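Local coordinates for structural polyprotein, VP1 (PDB 5CDD) that probably serves as a structural building block of the viral capsid, the VP1 jelly roll of Israeli acute paralysis virus, at residues Thr45-Asp51 against Gly74-Met78; Ser82-Tyr88 against Lys153-Ala157; Tyr94-Thr100 against Thr176-Arg182. All blocks are in the same frame, centred on the assembly; numbering follows the deposited sequence.

Interaction 1 of 3, residues Thr45-Asp51 against Gly74-Met78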
loop_
_atom_site.group_PDB
_atom_site.type_symbol
_atom_site.label_atom_id
_atom_site.label_comp_id
_atom_site.label_asym_id
_atom_site.label_seq_id
_atom_site.Cartn_x
_atom_site.Cartn_y
_atom_site.Cartn_z
ATOM N N THR A 45 -11.523 31.632 6.266
ATOM C CA THR A 45 -12.963 31.408 6.303
ATOM C C THR A 45 -13.630 32.470 5.435
ATOM O O THR A 45 -13.248 33.640 5.480
ATOM C CB THR A 45 -13.520 31.559 7.729
ATOM O OG1 THR A 45 -13.195 32.861 8.229
ATOM C CG2 THR A 45 -12.932 30.512 8.650
ATOM N N PHE A 46 -14.621 32.069 4.647
ATOM C CA PHE A 46 -15.324 33.015 3.790
ATOM C C PHE A 46 -16.483 33.666 4.520
ATOM O O PHE A 46 -17.159 33.029 5.328
ATOM C CB PHE A 46 -15.847 32.325 2.529
ATOM C CG PHE A 46 -14.789 32.059 1.497
ATOM C CD1 PHE A 46 -13.842 31.059 1.689
ATOM C CD2 PHE A 46 -14.732 32.821 0.335
ATOM C CE1 PHE A 46 -12.853 30.822 0.737
ATOM C CE2 PHE A 46 -13.748 32.592 -0.620
ATOM C CZ PHE A 46 -12.807 31.590 -0.419
ATOM N N ARG A 47 -16.708 34.941 4.227
ATOM C CA ARG A 47 -17.792 35.699 4.838
ATOM C C ARG A 47 -18.360 36.643 3.789
ATOM O O ARG A 47 -17.617 37.178 2.964
ATOM C CB ARG A 47 -17.269 36.489 6.039
ATOM C CG ARG A 47 -16.966 35.630 7.259
ATOM C CD ARG A 47 -18.247 35.128 7.896
ATOM N NE ARG A 47 -18.007 34.370 9.122
ATOM C CZ ARG A 47 -17.607 33.103 9.159
ATOM N NH1 ARG A 47 -17.400 32.435 8.031
ATOM N NH2 ARG A 47 -17.422 32.499 10.327
ATOM N N THR A 48 -19.674 36.842 3.809
ATOM C CA THR A 48 -20.308 37.719 2.831
ATOM C C THR A 48 -19.977 39.180 3.095
ATOM O O THR A 48 -19.889 39.607 4.246
ATOM C CB THR A 48 -21.848 37.553 2.823
ATOM O OG1 THR A 48 -22.384 37.935 4.095
ATOM C CG2 THR A 48 -22.226 36.112 2.536
ATOM N N ILE A 49 -19.777 39.938 2.022
ATOM C CA ILE A 49 -19.479 41.358 2.133
ATOM C C ILE A 49 -20.629 42.153 1.538
ATOM O O ILE A 49 -20.707 43.364 1.696
ATOM C CB ILE A 49 -18.176 41.722 1.396
ATOM C CG1 ILE A 49 -18.257 41.282 -0.071
ATOM C CG2 ILE A 49 -17.006 41.066 2.089
ATOM C CD1 ILE A 49 -17.022 41.613 -0.899
ATOM N N THR A 50 -21.521 41.450 0.849
ATOM C CA THR A 50 -22.695 42.059 0.236
ATOM C C THR A 50 -23.670 40.963 -0.162
ATOM O O THR A 50 -23.309 40.033 -0.879
ATOM C CB THR A 50 -22.336 42.887 -1.024
ATOM O OG1 THR A 50 -23.525 43.490 -1.551
ATOM C CG2 THR A 50 -21.722 42.006 -2.095
ATOM N N ASP A 51 -24.904 41.060 0.319
ATOM C CA ASP A 51 -25.907 40.059 -0.008
ATOM C C ASP A 51 -26.529 40.363 -1.360
ATOM O O ASP A 51 -27.430 39.659 -1.808
ATOM C CB ASP A 51 -26.996 40.023 1.067
ATOM C CG ASP A 51 -26.455 39.636 2.434
ATOM O OD1 ASP A 51 -26.037 38.469 2.607
ATOM O OD2 ASP A 51 -26.448 40.501 3.336
ATOM N N GLY A 74 -16.021 47.309 7.615
ATOM C CA GLY A 74 -15.594 46.472 8.722
ATOM C C GLY A 74 -16.609 45.401 9.065
ATOM O O GLY A 74 -16.689 44.964 10.213
ATOM N N ARG A 75 -17.383 44.974 8.071
ATOM C CA ARG A 75 -18.393 43.943 8.280
ATOM C C ARG A 75 -17.783 42.542 8.301
ATOM O O ARG A 75 -18.007 41.785 9.246
ATOM C CB ARG A 75 -19.471 44.010 7.193
ATOM C CG ARG A 75 -20.571 42.974 7.378
ATOM C CD ARG A 75 -21.518 42.910 6.192
ATOM N NE ARG A 75 -22.447 41.788 6.315
ATOM C CZ ARG A 75 -23.304 41.412 5.370
ATOM N NH1 ARG A 75 -23.358 42.068 4.218
ATOM N NH2 ARG A 75 -24.102 40.372 5.573
ATOM N N ASP A 76 -17.020 42.195 7.266
ATOM C CA ASP A 76 -16.394 40.874 7.202
ATOM C C ASP A 76 -15.066 40.854 7.954
ATOM O O ASP A 76 -14.609 41.883 8.449
ATOM C CB ASP A 76 -16.175 40.438 5.746
ATOM C CG ASP A 76 -15.045 41.190 5.066
ATOM O OD1 ASP A 76 -14.648 40.781 3.954
ATOM O OD2 ASP A 76 -14.553 42.187 5.636
ATOM N N TYR A 77 -14.443 39.683 8.031
ATOM C CA TYR A 77 -13.179 39.546 8.744
ATOM C C TYR A 77 -12.012 40.283 8.098
ATOM O O TYR A 77 -11.213 40.907 8.797
ATOM C CB TYR A 77 -12.820 38.067 8.911
ATOM C CG TYR A 77 -13.803 37.291 9.758
ATOM C CD1 TYR A 77 -14.348 37.851 10.910
ATOM C CD2 TYR A 77 -14.168 35.987 9.423
ATOM C CE1 TYR A 77 -15.233 37.138 11.709
ATOM C CE2 TYR A 77 -15.054 35.263 10.220
ATOM C CZ TYR A 77 -15.581 35.847 11.360
ATOM O OH TYR A 77 -16.460 35.146 12.152
ATOM N N MET A 78 -11.902 40.216 6.776
ATOM C CA MET A 78 -10.810 40.900 6.097
ATOM C C MET A 78 -10.832 42.395 6.378
ATOM O O MET A 78 -9.791 43.003 6.627
ATOM C CB MET A 78 -10.866 40.652 4.589
ATOM C CG MET A 78 -10.366 39.281 4.187
ATOM S SD MET A 78 -10.151 39.131 2.415
ATOM C CE MET A 78 -8.594 39.961 2.202
#

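Interaction 2 of 3, residues Ser82-Tyr88 against Lys153-Ala157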
loop_
_atom_site.group_PDB
_atom_site.type_symbol
_atom_site.label_atom_id
_atom_site.label_comp_id
_atom_site.label_asym_id
_atom_site.label_seq_id
_atom_site.Cartn_x
_atom_site.Cartn_y
_atom_site.Cartn_z
ATOM N N SER A 82 -8.440 44.189 9.261
ATOM C CA SER A 82 -7.477 45.055 8.588
ATOM C C SER A 82 -7.208 46.331 9.380
ATOM O O SER A 82 -6.137 46.929 9.263
ATOM C CB SER A 82 -7.972 45.422 7.185
ATOM O OG SER A 82 -9.027 46.366 7.237
ATOM N N TYR A 83 -8.181 46.740 10.187
ATOM C CA TYR A 83 -8.056 47.952 10.989
ATOM C C TYR A 83 -7.062 47.843 12.143
ATOM O O TYR A 83 -6.705 48.854 12.749
ATOM C CB TYR A 83 -9.430 48.362 11.522
ATOM C CG TYR A 83 -10.233 49.204 10.554
ATOM C CD1 TYR A 83 -9.901 50.538 10.325
ATOM C CD2 TYR A 83 -11.329 48.673 9.875
ATOM C CE1 TYR A 83 -10.641 51.328 9.446
ATOM C CE2 TYR A 83 -12.078 49.454 8.990
ATOM C CZ TYR A 83 -11.729 50.781 8.782
ATOM O OH TYR A 83 -12.468 51.567 7.924
ATOM N N LEU A 84 -6.613 46.628 12.442
ATOM C CA LEU A 84 -5.655 46.407 13.525
ATOM C C LEU A 84 -4.211 46.371 13.028
ATOM O O LEU A 84 -3.277 46.322 13.828
ATOM C CB LEU A 84 -5.957 45.089 14.244
ATOM C CG LEU A 84 -7.276 44.947 15.001
ATOM C CD1 LEU A 84 -7.393 43.536 15.556
ATOM C CD2 LEU A 84 -7.335 45.965 16.126
ATOM N N TYR A 85 -4.031 46.399 11.711
ATOM C CA TYR A 85 -2.700 46.342 11.112
ATOM C C TYR A 85 -2.499 47.441 10.075
ATOM O O TYR A 85 -3.443 48.150 9.726
ATOM C CB TYR A 85 -2.501 44.972 10.469
ATOM C CG TYR A 85 -2.726 43.834 11.440
ATOM C CD1 TYR A 85 -1.713 43.418 12.305
ATOM C CD2 TYR A 85 -3.967 43.204 11.530
ATOM C CE1 TYR A 85 -1.930 42.407 13.237
ATOM C CE2 TYR A 85 -4.197 42.192 12.461
ATOM C CZ TYR A 85 -3.174 41.802 13.310
ATOM O OH TYR A 85 -3.397 40.817 14.244
ATOM N N ARG A 86 -1.272 47.574 9.575
ATOM C CA ARG A 86 -0.967 48.601 8.583
ATOM C C ARG A 86 -0.646 48.055 7.192
ATOM O O ARG A 86 -0.833 48.749 6.194
ATOM C CB ARG A 86 0.207 49.463 9.056
ATOM C CG ARG A 86 0.533 50.623 8.120
ATOM C CD ARG A 86 -0.603 51.637 8.090
ATOM N NE ARG A 86 -0.710 52.372 9.349
ATOM C CZ ARG A 86 -1.802 53.012 9.753
ATOM N NH1 ARG A 86 -2.894 53.009 9.001
ATOM N NH2 ARG A 86 -1.803 53.660 10.910
ATOM N N PHE A 87 -0.163 46.820 7.125
ATOM C CA PHE A 87 0.199 46.213 5.846
ATOM C C PHE A 87 -0.495 44.881 5.614
ATOM O O PHE A 87 -0.940 44.227 6.559
ATOM C CB PHE A 87 1.711 45.978 5.790
ATOM C CG PHE A 87 2.531 47.228 5.900
ATOM C CD1 PHE A 87 2.718 48.054 4.796
ATOM C CD2 PHE A 87 3.121 47.580 7.110
ATOM C CE1 PHE A 87 3.483 49.213 4.892
ATOM C CE2 PHE A 87 3.888 48.738 7.218
ATOM C CZ PHE A 87 4.069 49.557 6.106
ATOM N N TYR A 88 -0.584 44.485 4.347
ATOM C CA TYR A 88 -1.183 43.207 3.979
ATOM C C TYR A 88 -0.238 42.527 2.996
ATOM O O TYR A 88 0.686 43.154 2.476
ATOM C CB TYR A 88 -2.577 43.397 3.364
ATOM C CG TYR A 88 -2.617 43.911 1.942
ATOM C CD1 TYR A 88 -2.297 43.082 0.866
ATOM C CD2 TYR A 88 -3.014 45.217 1.669
ATOM C CE1 TYR A 88 -2.377 43.543 -0.447
ATOM C CE2 TYR A 88 -3.098 45.687 0.362
ATOM C CZ TYR A 88 -2.780 44.846 -0.690
ATOM O OH TYR A 88 -2.870 45.314 -1.983
ATOM N N LYS A 153 5.066 43.870 0.487
ATOM C CA LYS A 153 3.890 44.185 1.292
ATOM C C LYS A 153 3.306 45.524 0.853
ATOM O O LYS A 153 4.022 46.390 0.352
ATOM C CB LYS A 153 4.233 44.214 2.790
ATOM C CG LYS A 153 5.240 45.268 3.221
ATOM C CD LYS A 153 5.380 45.258 4.742
ATOM C CE LYS A 153 6.473 46.192 5.244
ATOM N NZ LYS A 153 7.837 45.742 4.852
ATOM N N ILE A 154 1.998 45.678 1.029
ATOM C CA ILE A 154 1.306 46.903 0.640
ATOM C C ILE A 154 0.571 47.516 1.831
ATOM O O ILE A 154 0.056 46.794 2.686
ATOM C CB ILE A 154 0.244 46.620 -0.450
ATOM C CG1 ILE A 154 0.818 45.724 -1.557
ATOM C CG2 ILE A 154 -0.253 47.927 -1.036
ATOM C CD1 ILE A 154 1.838 46.389 -2.460
ATOM N N PRO A 155 0.521 48.860 1.905
ATOM C CA PRO A 155 -0.183 49.493 3.026
ATOM C C PRO A 155 -1.688 49.276 2.882
ATOM O O PRO A 155 -2.245 49.450 1.797
ATOM C CB PRO A 155 0.196 50.970 2.889
ATOM C CG PRO A 155 1.523 50.925 2.216
ATOM C CD PRO A 155 1.315 49.859 1.170
ATOM N N ILE A 156 -2.342 48.889 3.971
ATOM C CA ILE A 156 -3.777 48.658 3.936
ATOM C C ILE A 156 -4.508 49.964 3.649
ATOM O O ILE A 156 -4.365 50.942 4.386
ATOM C CB ILE A 156 -4.285 48.081 5.269
ATOM C CG1 ILE A 156 -3.598 46.744 5.549
ATOM C CG2 ILE A 156 -5.791 47.900 5.211
ATOM C CD1 ILE A 156 -3.976 46.125 6.877
ATOM N N ALA A 157 -5.286 49.970 2.569
ATOM C CA ALA A 157 -6.049 51.146 2.157
ATOM C C ALA A 157 -5.125 52.296 1.774
ATOM O O ALA A 157 -5.460 53.465 1.965
ATOM C CB ALA A 157 -6.993 51.579 3.272
#

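Interaction 3 of 3, residues Tyr94-Thr100 against Thr176-Arg182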
loop_
_atom_site.group_PDB
_atom_site.type_symbol
_atom_site.label_atom_id
_atom_site.label_comp_id
_atom_site.label_asym_id
_atom_site.label_seq_id
_atom_site.Cartn_x
_atom_site.Cartn_y
_atom_site.Cartn_z
ATOM N N TYR A 94 -12.519 34.988 -3.978
ATOM C CA TYR A 94 -13.881 35.504 -4.052
ATOM C C TYR A 94 -14.854 34.430 -4.519
ATOM O O TYR A 94 -14.499 33.553 -5.306
ATOM C CB TYR A 94 -13.971 36.686 -5.027
ATOM C CG TYR A 94 -13.095 37.870 -4.688
ATOM C CD1 TYR A 94 -11.766 37.922 -5.105
ATOM C CD2 TYR A 94 -13.600 38.945 -3.959
ATOM C CE1 TYR A 94 -10.959 39.022 -4.804
ATOM C CE2 TYR A 94 -12.805 40.047 -3.652
ATOM C CZ TYR A 94 -11.486 40.080 -4.078
ATOM O OH TYR A 94 -10.699 41.170 -3.777
ATOM N N LYS A 95 -16.083 34.501 -4.022
ATOM C CA LYS A 95 -17.127 33.567 -4.416
ATOM C C LYS A 95 -18.378 34.377 -4.712
ATOM O O LYS A 95 -18.843 35.149 -3.870
ATOM C CB LYS A 95 -17.420 32.552 -3.306
ATOM C CG LYS A 95 -16.260 31.635 -2.970
ATOM C CD LYS A 95 -16.728 30.421 -2.180
ATOM C CE LYS A 95 -15.548 29.638 -1.621
ATOM N NZ LYS A 95 -14.535 29.313 -2.665
ATOM N N PHE A 96 -18.912 34.217 -5.917
ATOM C CA PHE A 96 -20.111 34.940 -6.308
ATOM C C PHE A 96 -21.279 33.978 -6.453
ATOM O O PHE A 96 -21.316 33.171 -7.382
ATOM C CB PHE A 96 -19.882 35.681 -7.630
ATOM C CG PHE A 96 -18.662 36.559 -7.630
ATOM C CD1 PHE A 96 -17.398 36.018 -7.848
ATOM C CD2 PHE A 96 -18.775 37.927 -7.396
ATOM C CE1 PHE A 96 -16.258 36.826 -7.834
ATOM C CE2 PHE A 96 -17.643 38.746 -7.377
ATOM C CZ PHE A 96 -16.380 38.194 -7.598
ATOM N N PHE A 97 -22.226 34.056 -5.524
ATOM C CA PHE A 97 -23.400 33.198 -5.565
ATOM C C PHE A 97 -24.488 33.904 -6.364
ATOM O O PHE A 97 -25.101 34.859 -5.891
ATOM C CB PHE A 97 -23.905 32.901 -4.153
ATOM C CG PHE A 97 -22.880 32.265 -3.260
ATOM C CD1 PHE A 97 -21.860 33.025 -2.695
ATOM C CD2 PHE A 97 -22.931 30.903 -2.983
ATOM C CE1 PHE A 97 -20.906 32.438 -1.863
ATOM C CE2 PHE A 97 -21.981 30.307 -2.153
ATOM C CZ PHE A 97 -20.968 31.076 -1.593
ATOM N N ASN A 98 -24.713 33.429 -7.581
ATOM C CA ASN A 98 -25.712 34.006 -8.467
ATOM C C ASN A 98 -27.117 33.991 -7.873
ATOM O O ASN A 98 -27.543 32.998 -7.284
ATOM C CB ASN A 98 -25.715 33.247 -9.794
ATOM C CG ASN A 98 -26.828 33.688 -10.714
ATOM O OD1 ASN A 98 -26.864 34.838 -11.158
ATOM N ND2 ASN A 98 -27.751 32.777 -11.005
ATOM N N THR A 99 -27.830 35.102 -8.029
ATOM C CA THR A 99 -29.200 35.220 -7.536
ATOM C C THR A 99 -30.046 35.840 -8.643
ATOM O O THR A 99 -31.181 36.259 -8.418
ATOM C CB THR A 99 -29.289 36.113 -6.276
ATOM O OG1 THR A 99 -28.929 37.460 -6.607
ATOM C CG2 THR A 99 -28.359 35.594 -5.192
ATOM N N THR A 100 -29.472 35.885 -9.841
ATOM C CA THR A 100 -30.134 36.451 -11.009
ATOM C C THR A 100 -31.063 35.438 -11.664
ATOM O O THR A 100 -30.645 34.330 -11.990
ATOM C CB THR A 100 -29.108 36.877 -12.078
ATOM O OG1 THR A 100 -28.050 37.620 -11.464
ATOM C CG2 THR A 100 -29.775 37.739 -13.136
ATOM N N THR A 176 -26.454 40.954 -13.932
ATOM C CA THR A 176 -26.428 40.055 -12.793
ATOM C C THR A 176 -26.664 40.689 -11.432
ATOM O O THR A 176 -26.669 41.906 -11.269
ATOM C CB THR A 176 -25.091 39.292 -12.724
ATOM O OG1 THR A 176 -24.000 40.222 -12.713
ATOM C CG2 THR A 176 -24.955 38.371 -13.915
ATOM N N THR A 177 -26.866 39.815 -10.457
ATOM C CA THR A 177 -27.085 40.186 -9.073
ATOM C C THR A 177 -26.633 38.974 -8.260
ATOM O O THR A 177 -27.212 37.894 -8.371
ATOM C CB THR A 177 -28.571 40.490 -8.802
ATOM O OG1 THR A 177 -28.752 40.726 -7.403
ATOM C CG2 THR A 177 -29.461 39.338 -9.251
ATOM N N GLN A 178 -25.582 39.138 -7.462
ATOM C CA GLN A 178 -25.078 38.014 -6.684
ATOM C C GLN A 178 -24.657 38.347 -5.264
ATOM O O GLN A 178 -24.445 39.508 -4.911
ATOM C CB GLN A 178 -23.883 37.369 -7.396
ATOM C CG GLN A 178 -23.913 37.476 -8.910
ATOM C CD GLN A 178 -23.216 38.723 -9.422
ATOM O OE1 GLN A 178 -23.403 39.821 -8.899
ATOM N NE2 GLN A 178 -22.414 38.557 -10.462
ATOM N N ILE A 179 -24.549 37.300 -4.454
ATOM C CA ILE A 179 -24.108 37.430 -3.074
ATOM C C ILE A 179 -22.597 37.253 -3.159
ATOM O O ILE A 179 -22.114 36.239 -3.663
ATOM C CB ILE A 179 -24.692 36.320 -2.182
ATOM C CG1 ILE A 179 -26.223 36.365 -2.221
ATOM C CG2 ILE A 179 -24.195 36.494 -0.760
ATOM C CD1 ILE A 179 -26.894 35.220 -1.495
ATOM N N VAL A 180 -21.855 38.243 -2.685
ATOM C CA VAL A 180 -20.405 38.169 -2.745
ATOM C C VAL A 180 -19.773 37.861 -1.393
ATOM O O VAL A 180 -20.049 38.527 -0.393
ATOM C CB VAL A 180 -19.811 39.488 -3.288
ATOM C CG1 VAL A 180 -18.313 39.344 -3.479
ATOM C CG2 VAL A 180 -20.485 39.858 -4.599
ATOM N N ALA A 181 -18.928 36.836 -1.375
ATOM C CA ALA A 181 -18.227 36.424 -0.166
ATOM C C ALA A 181 -16.746 36.336 -0.509
ATOM O O ALA A 181 -16.384 35.841 -1.575
ATOM C CB ALA A 181 -18.738 35.074 0.301
ATOM N N ARG A 182 -15.887 36.818 0.384
ATOM C CA ARG A 182 -14.454 36.779 0.127
ATOM C C ARG A 182 -13.633 36.241 1.289
ATOM O O ARG A 182 -14.152 35.966 2.372
ATOM C CB ARG A 182 -13.937 38.173 -0.231
ATOM C CG ARG A 182 -14.003 39.161 0.918
ATOM C CD ARG A 182 -13.305 40.460 0.569
ATOM N NE ARG A 182 -13.418 41.431 1.652
ATOM C CZ ARG A 182 -12.884 42.647 1.625
ATOM N NH1 ARG A 182 -12.191 43.047 0.566
ATOM N NH2 ARG A 182 -13.048 43.466 2.658
#

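Interaction 1 of 3, residues Thr45-Asp51 against Gly74-Met78
Arg-75 reaches Asp-51 with one salt bridge, NH2 to OD2 at 3.2 Å, and its guanidinium is gripped a second time by Asp-127 of a second VP1 subunit, which takes NE. The setting is the capsid jelly roll: the start of strand 47-55, the neighbour of strand 176-184 in one of the two sheets, meets the loop between helix 64-73 and helix 77-82. The Arg-75 chain is extended from CG to NE, with CG anti to the backbone N (chi1 -179°), and this straight arm carries its flat end alongside the strand. Thr-48 OG1 lies over a face of the guanidinium, 3.3 Å from Arg-75 NH2, at an angle too poor for a bond. Asp-51 comes at the edge, its OD2 met on the syn side but tilted out of the carboxylate plane, the two flat groups being well turned from each other.

Asp-76 is the N-cap of helix 77-82, where its OD2 takes the backbone N of Ser-79. Its CB packs 3.8 Å from Ile-49 CG2, the two side chains running in the same direction, while OD1 forms a salt bridge with Arg-182 of the adjacent strand 176-184. The carboxylate is thus shared between a helix start and a buried arginine, which probably stabilises its negative charge.

Nearer the start of the strand, Arg-47 bends at its second torsion (chi2 -71°) and lays its head against Tyr-77. The planes of the two groups are 51° apart, so they do not stack; Tyr-77 CE2 lies over one guanidinium face, 3.3 Å from Arg-47 NE. The turned head is held by Arg-47 NH1 donating to Phe-46 O at 2.8 Å, from above the carbonyl plane. Beyond it, Arg-47 NH2 makes a weak hydrogen bond of 3.4 Å to Tyr-77 OH.

Interaction 2 of 3, residues Ser82-Tyr88 against Lys153-Ala157
Ile-156 is the main bump, and the turn Ser-82 to Tyr-85 supplies its hollow. Its CD1 pushes into the type I turn, 3.5 Å from Tyr-85 O and close to Ser-82 O and Tyr-85 CB, while its CG2 rests 3.8 Å from Ser-82 CB. Phe-190 of the neighbouring strand 189-191 also touches both Ser-82 and Ile-156.

Next to this plug, strand 154-155 pairs antiparallel with the start of strand 87-98, one of the jelly-roll strands. Arg-86 O takes the N-H of Ile-156 at 2.7 Å, and Tyr-88 exchanges two backbone bonds with Ile-154. On the side of the pair where Tyr-88 and Ile-154 lie, the tyrosine ring runs beside the isoleucine, whose CB sits over one ring face, 3.5 Å from Tyr-88 CZ.

Phe-87 is sandwiched. Lys-153 lays its aliphatic arm over one face, with CE 3.9 Å from the ring centre in a CH-pi contact; Arg-86 CG lies over the opposite face, toward its rim, and Pro-155 CG meets Phe-87 CE1 at 3.7 Å. Beyond CB the lysine runs straight until its last torsion (chi4 -67°), and NZ donates to Val-46 O of another capsid chain.

Backbone bonds thus set the pairing and apolar groups pack around it, Phe-87 and Pro-155 also meeting neighbouring chains. Lys-153 and Arg-86, whose NH1 donates to Arg-106 O of another capsid chain, probably help to tie VP1 into the pentamer.

Interaction 3 of 3, residues Tyr94-Thr100 against Thr176-Arg182
Two neighbouring strands of a jelly-roll sheet meet here: 94-98, the later part of strand 87-98, and 176-182, antiparallel with a twisted 139° between their directions. In the usual viral-capsid lettering they would be strands D and I, from the BIDG sheet. Lys-95 and Ala-181 form one hydrogen-bonded pair, with Lys-95 N to Ala-181 O at 2.8 Å; Phe-97 and Ile-179 form the next, with Phe-97 N to Ile-179 O at 2.9 Å.

One face carries Tyr-94, Phe-96, Asn-98, Gln-178, Val-180 and Arg-182. The Phe-96 ring runs beside Val-180, CD2 3.8 Å from CG2, and Tyr-94 CD2 lies equally close to Arg-182 CB. This face packs inward on helix 64-73 and on strand 166-172 of the other sheet; the extended Arg-182, besides meeting Asp-76, sends NH2 to Asp-71.

The other face holds Lys-95, Phe-97, Ile-179 and Ala-181. CG of Phe-97 stands anti to its carbonyl carbon (chi1 -57°), turning the ring so that its edge meets Ile-179 O and Ala-181 CB. Tyr-20 of another capsid chain meets the ring of Phe-97, and Lys-95 NZ pairs with Glu-142 of its own chain and with Asp-27 of the other.

Past Asn-98 the pairing gives way to threonines. Asn-98 OD1 accepts the N-H of Thr-100 at 3.1 Å, an Asx turn that bends the chain. Thr-177 O takes Thr-99 N at 2.9 Å, and Thr-177 N donates to Thr-100 OG1 at 2.7 Å, a side-chain oxygen standing in for a backbone carbonyl. The inner face therefore mixes aromatic and aliphatic groups with a buried arginine, its charge probably balanced by acids, whereas the outer face offers rings and charge to another capsid chain and the threonine end offers backbone carbonyls to hydroxyls of a second VP1 subunit.

Interaction 1 closes first along the chain, and its second segment leads through helix 77-82 into strand 87-98, which interactions 2 and 3 share. Those two alternate in sequence and sit about 26 Å apart, centre to centre, on opposite sides of the chain's centre. Interaction 1 lies between, about 17 Å from interaction 2 and 12 Å from interaction 3. It touches only the latter: strands 47-55 and 176-184 are neighbours in one sheet, and the Asp-76 to Arg-182 salt bridge joins the two contacts. All three reach this sheet, and each also meets other chains, so the jelly-roll core and the contacts with other capsid chains draw on the same part of the fold.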